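Local structure of histone deacetylase complex subunit SAP18 (4A6Q) at residues A[71-76]-A[133-138]. The protein acts as a transcriptional corepressor in the SIN3-histone deacetylase complex and as an auxiliary component of the splicing-dependent exon junction complex. Sequence-based numbering, arbitrary orientation.
Sequences SLVKEV and LDIAIT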
loop_
_atom_site.group_PDB
_atom_site.type_symbol
_atom_site.label_atom_id
_atom_site.label_comp_id
_atom_site.label_asym_id
_atom_site.label_seq_id
_atom_site.Cartn_x
_atom_site.Cartn_y
_atom_site.Cartn_z
ATOM N N SER A 71 7.304 8.053 5.993
ATOM C CA SER A 71 7.607 9.220 6.813
ATOM C C SER A 71 6.603 9.379 7.953
ATOM O O SER A 71 6.988 9.694 9.085
ATOM C CB SER A 71 7.646 10.487 5.965
ATOM O OG SER A 71 8.162 11.564 6.730
ATOM N N LEU A 72 5.324 9.137 7.671
ATOM C CA LEU A 72 4.306 9.223 8.717
ATOM C C LEU A 72 4.422 8.092 9.742
ATOM O O LEU A 72 4.195 8.290 10.937
ATOM C CB LEU A 72 2.904 9.249 8.098
ATOM C CG LEU A 72 2.684 10.491 7.223
ATOM C CD1 LEU A 72 1.428 10.360 6.375
ATOM C CD2 LEU A 72 2.599 11.729 8.067
ATOM N N VAL A 73 4.736 6.886 9.268
ATOM C CA VAL A 73 4.920 5.764 10.170
ATOM C C VAL A 73 6.083 6.057 11.125
ATOM O O VAL A 73 6.003 5.779 12.328
ATOM C CB VAL A 73 5.147 4.469 9.365
ATOM C CG1 VAL A 73 5.508 3.269 10.284
ATOM C CG2 VAL A 73 3.906 4.139 8.558
ATOM N N LYS A 74 7.144 6.664 10.607
ATOM C CA LYS A 74 8.301 6.982 11.457
ATOM C C LYS A 74 8.011 7.982 12.584
ATOM O O LYS A 74 8.675 7.947 13.629
ATOM C CB LYS A 74 9.454 7.476 10.604
ATOM C CG LYS A 74 10.100 6.408 9.790
ATOM C CD LYS A 74 10.860 7.038 8.652
ATOM C CE LYS A 74 11.361 6.005 7.721
ATOM N NZ LYS A 74 12.069 6.656 6.582
ATOM N N GLU A 75 7.045 8.867 12.369
ATOM C CA GLU A 75 6.575 9.800 13.394
ATOM C C GLU A 75 6.081 9.065 14.635
ATOM O O GLU A 75 6.268 9.552 15.751
ATOM C CB GLU A 75 5.442 10.718 12.861
ATOM C CG GLU A 75 5.870 11.729 11.783
ATOM C CD GLU A 75 4.730 12.601 11.196
ATOM O OE1 GLU A 75 3.530 12.471 11.562
ATOM O OE2 GLU A 75 5.049 13.432 10.318
ATOM N N VAL A 76 5.400 7.927 14.455
ATOM C CA VAL A 76 4.828 7.249 15.615
ATOM C C VAL A 76 5.673 6.096 16.121
ATOM O O VAL A 76 5.513 5.686 17.257
ATOM C CB VAL A 76 3.393 6.728 15.383
ATOM C CG1 VAL A 76 2.387 7.872 15.524
ATOM C CG2 VAL A 76 3.285 6.064 14.050
ATOM N N LEU A 133 -3.940 -0.934 4.057
ATOM C CA LEU A 133 -2.505 -1.065 3.761
ATOM C C LEU A 133 -1.812 -1.779 4.902
ATOM O O LEU A 133 -2.051 -1.470 6.065
ATOM C CB LEU A 133 -1.910 0.331 3.603
ATOM C CG LEU A 133 -0.558 0.430 2.919
ATOM C CD1 LEU A 133 -0.651 0.017 1.428
ATOM C CD2 LEU A 133 -0.107 1.897 3.032
ATOM N N ASP A 134 -0.974 -2.773 4.586
ATOM C CA ASP A 134 -0.283 -3.524 5.642
ATOM C C ASP A 134 1.205 -3.316 5.445
ATOM O O ASP A 134 1.713 -3.494 4.339
ATOM C CB ASP A 134 -0.607 -5.023 5.517
ATOM C CG ASP A 134 -0.334 -5.782 6.788
ATOM O OD1 ASP A 134 -0.982 -5.503 7.802
ATOM O OD2 ASP A 134 0.495 -6.716 6.789
ATOM N N ILE A 135 1.915 -2.936 6.491
ATOM C CA ILE A 135 3.354 -2.698 6.361
ATOM C C ILE A 135 4.104 -3.574 7.345
ATOM O O ILE A 135 3.925 -3.453 8.548
ATOM C CB ILE A 135 3.714 -1.221 6.629
ATOM C CG1 ILE A 135 2.817 -0.294 5.814
ATOM C CG2 ILE A 135 5.212 -0.989 6.357
ATOM C CD1 ILE A 135 3.076 1.181 6.141
ATOM N N ALA A 136 4.939 -4.468 6.829
ATOM C CA ALA A 136 5.764 -5.303 7.676
ATOM C C ALA A 136 7.110 -4.591 7.829
ATOM O O ALA A 136 7.805 -4.354 6.832
ATOM C CB ALA A 136 5.956 -6.680 7.036
ATOM N N ILE A 137 7.457 -4.223 9.057
ATOM C CA ILE A 137 8.675 -3.438 9.293
ATOM C C ILE A 137 9.708 -4.392 9.870
ATOM O O ILE A 137 9.416 -5.136 10.813
ATOM C CB ILE A 137 8.404 -2.300 10.272
ATOM C CG1 ILE A 137 7.252 -1.429 9.752
ATOM C CG2 ILE A 137 9.676 -1.426 10.456
ATOM C CD1 ILE A 137 6.798 -0.332 10.730
ATOM N N THR A 138 10.911 -4.394 9.299
ATOM C CA THR A 138 11.974 -5.265 9.796
ATOM C C THR A 138 13.246 -4.453 10.022
ATOM O O THR A 138 13.455 -3.426 9.406
ATOM C CB THR A 138 12.257 -6.440 8.859
ATOM O OG1 THR A 138 12.491 -5.962 7.537
ATOM C CG2 THR A 138 11.092 -7.438 8.825
#
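Val73 of helix 66-76 packs onto Ile135 and Ile137 of strand 132-138, joining the helix of this ubiquitin-like fold to the middle strand of its sheet. Within residues 71-76, Val73 alone reaches residues 133-138, dividing its two methyl groups between two isoleucines. CG2 of Val73 lies 3.9 Å from CD1 of Ile135, and CG1 of Val73 lies 3.9 Å from CD1 of Ile137. The valine therefore works as a fork: CG1, anti to the backbone N (chi1 174°), is directed at Ile137, while CG2, anti to the carbonyl carbon, serves Ile135. The two approaches differ. Val73 meets Ile137 tip to tip, methyl against methyl, whereas it passes alongside Ile135, the two side chains running in opposite directions.

The two isoleucines lie two residues apart on the strand and so project from the same face of the sheet. In each, CG1 is anti to the carbonyl carbon and the chain runs on extended to CD1 (chi2 176° in Ile135, 174° in Ile137), which carries the terminal methyl across to the helix. The isoleucine branches span much of the gap between backbones, where CA of Val73 lies 9.4 Å from CA of Ile135. The interface is purely apolar and small, burying 102 Å² in all, but all three residues are buried within the protein.

Val73 also touches Leu56 of the outer strand 56-60, while Val32 and Phe89, on the strands to either side of 132-138, touch Ile135. From the reverse face of strand 132-138, Asp134 hydrogen-bonds to His40 and His41. A helix laid over a mixed sheet, with branched aliphatic side chains packed between them, is the core of the ubiquitin-like beta-grasp fold.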